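Long-range contacts in putative lipoprotein YcdA (Bacillus subtilis subsp. subtilis str. 168, PDB 4R4G), which is of unknown function but is probably a membrane-attached lipoprotein that joins an Ig-like domain to a domain of helices and strands through a kinked helix: residues Y24-K29 and K142-A147; K231-V236 and K298-D303. One frame throughout, in Å; residues are numbered along the deposited sequence.

Contact 1 of 2, residues Y24-K29 and K142-A147; sequences YTLPSK and KLQDSA
Leu-26 and Leu-143 each turn CG anti to their own carbonyl carbon (chi1 -77° and -67°), and from there the two side chains run alongside each other, pointing opposite ways. The meeting joins the Ig-like N-terminal domain, where strand 16-25 runs out into a loop, to the break between helices 134-141 and 145-157, consistent with the kink in the helix that connects the two domains. Leu-143 gives the largest share of the contact. Its CD1 packs 4.1 Å from CG of Leu-26. Leu-143 CD1 also lies 3.9 Å from C of Thr-25. The other methyl, CD2 of Leu-143, rests on polar backbone, 3.9 Å from O of Tyr-24 and 4.0 Å from N of Leu-26. A leucine suits this place because its fork spreads over both the strand end and the facing side chain, while Leu-39 of the adjoining strand also touches it. An alanine at Leu-143 would probably leave a gap where the two methyls had covered the backbone of residues 24 to 26, and take from CG of Leu-26 its nearest partner, CD1. No hydrogen bond crosses between the segments; the join rests on van der Waals contact of leucine carbons with each other and with backbone. Tyr-24 instead bonds through its N to Thr-139 OG1, and through its OH to Gly-105. On the helix side, Lys-142 NZ and Asp-145 OD2 form a salt bridge of 3.0 Å that spans the break. Leu-26 also reaches Thr-226 and Ile-229 and lies beside a bound tetraethylene glycol, probably from the crystallisation liquor. Gln-144, the N-cap residue, accepts a hydrogen bond at OE1 from the backbone N of Thr-226, and its amide NE2 comes to 4.3 Å from CD2 of Leu-26.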
loop_
_atom_site.group_PDB
_atom_site.type_symbol
_atom_site.label_atom_id
_atom_site.label_comp_id
_atom_site.label_asym_id
_atom_site.label_seq_id
_atom_site.Cartn_x
_atom_site.Cartn_y
_atom_site.Cartn_z
ATOM N N TYR A 24 -8.888 3.567 13.038
ATOM C CA TYR A 24 -8.414 4.434 11.966
ATOM C C TYR A 24 -8.396 3.627 10.687
ATOM O O TYR A 24 -8.034 2.430 10.687
ATOM C CB TYR A 24 -7.011 4.987 12.258
ATOM C CG TYR A 24 -6.931 5.963 13.406
ATOM C CD1 TYR A 24 -7.481 7.241 13.300
ATOM C CD2 TYR A 24 -6.223 5.651 14.563
ATOM C CE1 TYR A 24 -7.365 8.166 14.338
ATOM C CE2 TYR A 24 -6.101 6.569 15.608
ATOM C CZ TYR A 24 -6.681 7.824 15.493
ATOM O OH TYR A 24 -6.564 8.735 16.509
ATOM N N THR A 25 -8.821 4.260 9.599
ATOM C CA THR A 25 -8.827 3.623 8.288
ATOM C C THR A 25 -8.252 4.605 7.272
ATOM O O THR A 25 -8.119 5.812 7.538
ATOM C CB THR A 25 -10.241 3.125 7.871
ATOM O OG1 THR A 25 -11.161 4.222 7.773
ATOM C CG2 THR A 25 -10.799 2.023 8.781
ATOM N N LEU A 26 -7.865 4.067 6.123
ATOM C CA LEU A 26 -7.387 4.892 5.040
ATOM C C LEU A 26 -8.607 5.291 4.276
ATOM O O LEU A 26 -9.507 4.451 4.153
ATOM C CB LEU A 26 -6.408 4.130 4.127
ATOM C CG LEU A 26 -4.980 3.919 4.598
ATOM C CD1 LEU A 26 -4.287 3.010 3.645
ATOM C CD2 LEU A 26 -4.203 5.231 4.679
ATOM N N PRO A 27 -8.655 6.499 3.686
ATOM C CA PRO A 27 -9.837 6.871 2.899
ATOM C C PRO A 27 -10.098 5.966 1.676
ATOM O O PRO A 27 -9.268 5.129 1.288
ATOM C CB PRO A 27 -9.531 8.308 2.470
ATOM C CG PRO A 27 -8.076 8.489 2.658
ATOM C CD PRO A 27 -7.672 7.602 3.753
ATOM N N SER A 28 -11.298 6.115 1.084
ATOM C CA SER A 28 -11.708 5.403 -0.123
ATOM C C SER A 28 -10.812 5.868 -1.268
ATOM O O SER A 28 -10.347 7.011 -1.206
ATOM C CB SER A 28 -13.177 5.707 -0.421
ATOM O OG SER A 28 -13.618 5.226 -1.682
ATOM N N LYS A 29 -10.565 5.013 -2.312
ATOM C CA LYS A 29 -9.776 5.415 -3.501
ATOM C C LYS A 29 -10.413 6.678 -4.124
ATOM O O LYS A 29 -9.719 7.533 -4.677
ATOM C CB LYS A 29 -9.697 4.289 -4.591
ATOM C CG LYS A 29 -9.388 2.855 -4.123
ATOM C CD LYS A 29 -9.332 1.785 -5.250
ATOM C CE LYS A 29 -9.049 0.399 -4.670
ATOM N NZ LYS A 29 -8.839 -0.653 -5.711
ATOM N N LYS A 142 -1.234 -0.751 11.319
ATOM C CA LYS A 142 -1.553 -1.880 10.435
ATOM C C LYS A 142 -1.900 -1.432 9.000
ATOM O O LYS A 142 -2.017 -2.271 8.098
ATOM C CB LYS A 142 -2.751 -2.670 11.011
ATOM C CG LYS A 142 -2.386 -3.998 11.638
ATOM C CD LYS A 142 -3.381 -5.094 11.245
ATOM C CE LYS A 142 -2.971 -6.474 11.736
ATOM N NZ LYS A 142 -1.828 -7.058 10.961
ATOM N N LEU A 143 -2.092 -0.125 8.804
ATOM C CA LEU A 143 -2.532 0.434 7.529
ATOM C C LEU A 143 -1.452 0.344 6.461
ATOM O O LEU A 143 -1.764 0.064 5.300
ATOM C CB LEU A 143 -3.046 1.894 7.684
ATOM C CG LEU A 143 -4.353 2.086 8.511
ATOM C CD1 LEU A 143 -4.711 3.555 8.661
ATOM C CD2 LEU A 143 -5.526 1.324 7.904
ATOM N N GLN A 144 -0.191 0.522 6.854
ATOM C CA GLN A 144 0.914 0.457 5.908
ATOM C C GLN A 144 1.561 -0.957 5.816
ATOM O O GLN A 144 2.561 -1.115 5.115
ATOM C CB GLN A 144 1.938 1.532 6.236
ATOM C CG GLN A 144 1.348 2.936 6.121
ATOM C CD GLN A 144 1.032 3.324 4.712
ATOM O OE1 GLN A 144 1.762 2.980 3.778
ATOM N NE2 GLN A 144 -0.061 4.057 4.531
ATOM N N ASP A 145 0.928 -1.994 6.415
ATOM C CA ASP A 145 1.389 -3.388 6.335
ATOM C C ASP A 145 1.638 -3.860 4.888
ATOM O O ASP A 145 2.625 -4.575 4.652
ATOM C CB ASP A 145 0.386 -4.345 7.001
ATOM C CG ASP A 145 0.529 -4.508 8.507
ATOM O OD1 ASP A 145 1.302 -3.713 9.136
ATOM O OD2 ASP A 145 -0.143 -5.409 9.070
ATOM N N SER A 146 0.744 -3.477 3.932
ATOM C CA SER A 146 0.867 -3.869 2.530
ATOM C C SER A 146 2.088 -3.244 1.884
ATOM O O SER A 146 2.709 -3.893 1.033
ATOM C CB SER A 146 -0.386 -3.527 1.730
ATOM O OG SER A 146 -0.856 -2.221 2.002
ATOM N N ALA A 147 2.431 -1.987 2.279
ATOM C CA ALA A 147 3.596 -1.270 1.748
ATOM C C ALA A 147 4.866 -1.925 2.282
ATOM O O ALA A 147 5.825 -2.104 1.526
ATOM C CB ALA A 147 3.540 0.203 2.112
#

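Contact 2 of 2, residues K231-V236 and K298-D303; sequences KDEAIV and KMKKND
Ala-234 and Met-299 form the hydrogen-bonded pair at the middle of an antiparallel strand pairing in the C-terminal domain's mixed sheet. Met-299 N donates to Ala-234 O at 3.0 Å, and Ala-234 N returns a bond of the same length to Met-299 O. A third bond, from Lys-301 N to Asp-232 O (2.8 Å), continues the pairing just before strand 233-244 begins. The short strands 233-236 and 298-301 run antiparallel at 149°. The close-packed face is that of Ala-234, Val-236 and Met-299, all buried, with Val-236 CG2 against CG of Met-299 (3.6 Å); small Ala-234 leaves room for helix 145-157 and Trp-307 to come in over the sheet. Met-299, deposited as selenomethionine, leads its selenium end away from strand 233-244 and touches Trp-307.

The other face is looser and more open to solvent. Glu-233 holds CG between its backbone N and carbonyl carbon (chi1 60°), and its carboxylate crosses the chain of Lys-298, with OE1 3.6 Å from NZ in a salt bridge. Lys-300 lies alongside Glu-233. Ile-235 CD1 covers the aliphatic root of Lys-298 at CB. With one lysine in a salt bridge and NZ of Lys-300 4.5 Å from OE1 of Glu-233, beyond bridging distance, the carboxylate is probably favoured in its charged form, while backbone bonds and the apolar face hold the strands together.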
loop_
_atom_site.group_PDB
_atom_site.type_symbol
_atom_site.label_atom_id
_atom_site.label_comp_id
_atom_site.label_asym_id
_atom_site.label_seq_id
_atom_site.Cartn_x
_atom_site.Cartn_y
_atom_site.Cartn_z
ATOM N N LYS A 231 -11.243 -4.318 1.525
ATOM C CA LYS A 231 -11.524 -5.697 1.885
ATOM C C LYS A 231 -10.220 -6.481 1.872
ATOM O O LYS A 231 -9.351 -6.157 2.682
ATOM C CB LYS A 231 -12.653 -6.307 1.012
ATOM C CG LYS A 231 -14.009 -5.618 1.231
ATOM C CD LYS A 231 -15.078 -6.108 0.269
ATOM C CE LYS A 231 -16.440 -5.523 0.570
ATOM N NZ LYS A 231 -17.523 -6.309 -0.084
ATOM N N ASP A 232 -10.053 -7.452 0.963
ATOM C CA ASP A 232 -8.855 -8.289 0.908
ATOM C C ASP A 232 -7.772 -7.764 -0.065
ATOM O O ASP A 232 -6.818 -8.494 -0.365
ATOM C CB ASP A 232 -9.241 -9.740 0.566
ATOM C CG ASP A 232 -9.464 -10.613 1.795
ATOM O OD1 ASP A 232 -10.066 -10.115 2.783
ATOM O OD2 ASP A 232 -9.034 -11.793 1.774
ATOM N N GLU A 233 -7.878 -6.501 -0.516
ATOM C CA GLU A 233 -6.868 -5.975 -1.423
ATOM C C GLU A 233 -6.595 -4.483 -1.215
ATOM O O GLU A 233 -7.531 -3.684 -1.064
ATOM C CB GLU A 233 -7.169 -6.301 -2.909
ATOM C CG GLU A 233 -8.462 -5.796 -3.539
ATOM C CD GLU A 233 -8.668 -6.212 -4.993
ATOM O OE1 GLU A 233 -8.457 -7.405 -5.323
ATOM O OE2 GLU A 233 -9.054 -5.336 -5.801
ATOM N N ALA A 234 -5.280 -4.122 -1.209
ATOM C CA ALA A 234 -4.785 -2.751 -1.023
ATOM C C ALA A 234 -4.122 -2.189 -2.261
ATOM O O ALA A 234 -3.733 -2.943 -3.153
ATOM C CB ALA A 234 -3.788 -2.704 0.121
ATOM N N ILE A 235 -3.960 -0.853 -2.287
ATOM C CA ILE A 235 -3.246 -0.112 -3.328
ATOM C C ILE A 235 -2.039 0.551 -2.681
ATOM O O ILE A 235 -2.188 1.397 -1.793
ATOM C CB ILE A 235 -4.112 0.905 -4.139
ATOM C CG1 ILE A 235 -5.254 0.198 -4.896
ATOM C CG2 ILE A 235 -3.243 1.771 -5.095
ATOM C CD1 ILE A 235 -4.832 -0.938 -5.892
ATOM N N VAL A 236 -0.841 0.140 -3.124
ATOM C CA VAL A 236 0.425 0.666 -2.661
ATOM C C VAL A 236 0.975 1.548 -3.763
ATOM O O VAL A 236 1.058 1.139 -4.928
ATOM C CB VAL A 236 1.421 -0.430 -2.232
ATOM C CG1 VAL A 236 2.678 0.196 -1.625
ATOM C CG2 VAL A 236 0.794 -1.404 -1.244
ATOM N N LYS A 298 -1.249 -3.299 -6.785
ATOM C CA LYS A 298 -2.274 -3.943 -5.981
ATOM C C LYS A 298 -1.688 -5.143 -5.235
ATOM O O LYS A 298 -1.050 -6.017 -5.836
ATOM C CB LYS A 298 -3.466 -4.360 -6.869
ATOM C CG LYS A 298 -4.716 -4.847 -6.127
ATOM C CD LYS A 298 -5.870 -5.218 -7.082
ATOM C CE LYS A 298 -5.683 -6.544 -7.799
ATOM N NZ LYS A 298 -6.918 -6.982 -8.495
HETATM N N MSE A 299 -1.897 -5.152 -3.917
HETATM C CA MSE A 299 -1.518 -6.231 -3.000
HETATM C C MSE A 299 -2.770 -6.987 -2.611
HETATM O O MSE A 299 -3.852 -6.396 -2.596
HETATM C CB MSE A 299 -0.839 -5.682 -1.727
HETATM C CG MSE A 299 0.423 -4.867 -1.960
HETATM SE SE MSE A 299 1.847 -5.859 -2.773
HETATM C CE MSE A 299 2.416 -7.011 -1.286
ATOM N N LYS A 300 -2.635 -8.266 -2.246
ATOM C CA LYS A 300 -3.776 -9.080 -1.852
ATOM C C LYS A 300 -3.476 -9.776 -0.535
ATOM O O LYS A 300 -2.459 -10.460 -0.419
ATOM C CB LYS A 300 -4.124 -10.087 -2.971
ATOM C CG LYS A 300 -5.055 -9.495 -4.044
ATOM C CD LYS A 300 -5.051 -10.258 -5.386
ATOM C CE LYS A 300 -6.237 -9.883 -6.260
ATOM N NZ LYS A 300 -6.106 -10.395 -7.655
ATOM N N LYS A 301 -4.365 -9.586 0.462
ATOM C CA LYS A 301 -4.245 -10.155 1.812
ATOM C C LYS A 301 -4.853 -11.561 1.901
ATOM O O LYS A 301 -5.889 -11.827 1.291
ATOM C CB LYS A 301 -4.929 -9.223 2.833
ATOM C CG LYS A 301 -4.740 -9.605 4.305
ATOM C CD LYS A 301 -5.444 -8.638 5.249
ATOM C CE LYS A 301 -6.893 -8.976 5.549
ATOM N NZ LYS A 301 -7.521 -7.967 6.457
ATOM N N ASN A 302 -4.220 -12.445 2.689
ATOM C CA ASN A 302 -4.710 -13.796 2.923
ATOM C C ASN A 302 -5.485 -13.834 4.275
ATOM O O ASN A 302 -5.921 -12.780 4.755
ATOM C CB ASN A 302 -3.560 -14.817 2.853
ATOM C CG ASN A 302 -2.606 -14.891 4.027
ATOM O OD1 ASN A 302 -2.578 -14.048 4.931
ATOM N ND2 ASN A 302 -1.828 -15.955 4.058
ATOM N N ASP A 303 -5.678 -15.042 4.860
ATOM C CA ASP A 303 -6.399 -15.223 6.130
ATOM C C ASP A 303 -5.544 -14.788 7.325
ATOM O O ASP A 303 -6.055 -14.133 8.236
ATOM C CB ASP A 303 -6.846 -16.692 6.332
ATOM C CG ASP A 303 -7.361 -17.399 5.093
ATOM O OD1 ASP A 303 -6.514 -17.810 4.238
ATOM O OD2 ASP A 303 -8.596 -17.581 4.989
#

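From the N terminus, the chain builds the Ig-like sheets before contact 1 closes a loop of 112 residues, bringing the end of strand 16-25 against the residues just before helix 145-157. Contact 2 opens later and closes a second loop of 61 residues, rich in helix, by pairing strands 233-244 and 293-301. The two loops follow in series, neither nested nor crossed, yet their contacts touch. Helix 145-157 lies between them: Ser-146 OG packs 3.5 Å from CB of Ala-234, and Ala-147 CA 3.8 Å from CG1 of Val-236. Contact 1 therefore ties one domain to the other, whereas contact 2 pairs two strands of the sheet against which helix 145-157, probably part of the kinked connection, packs.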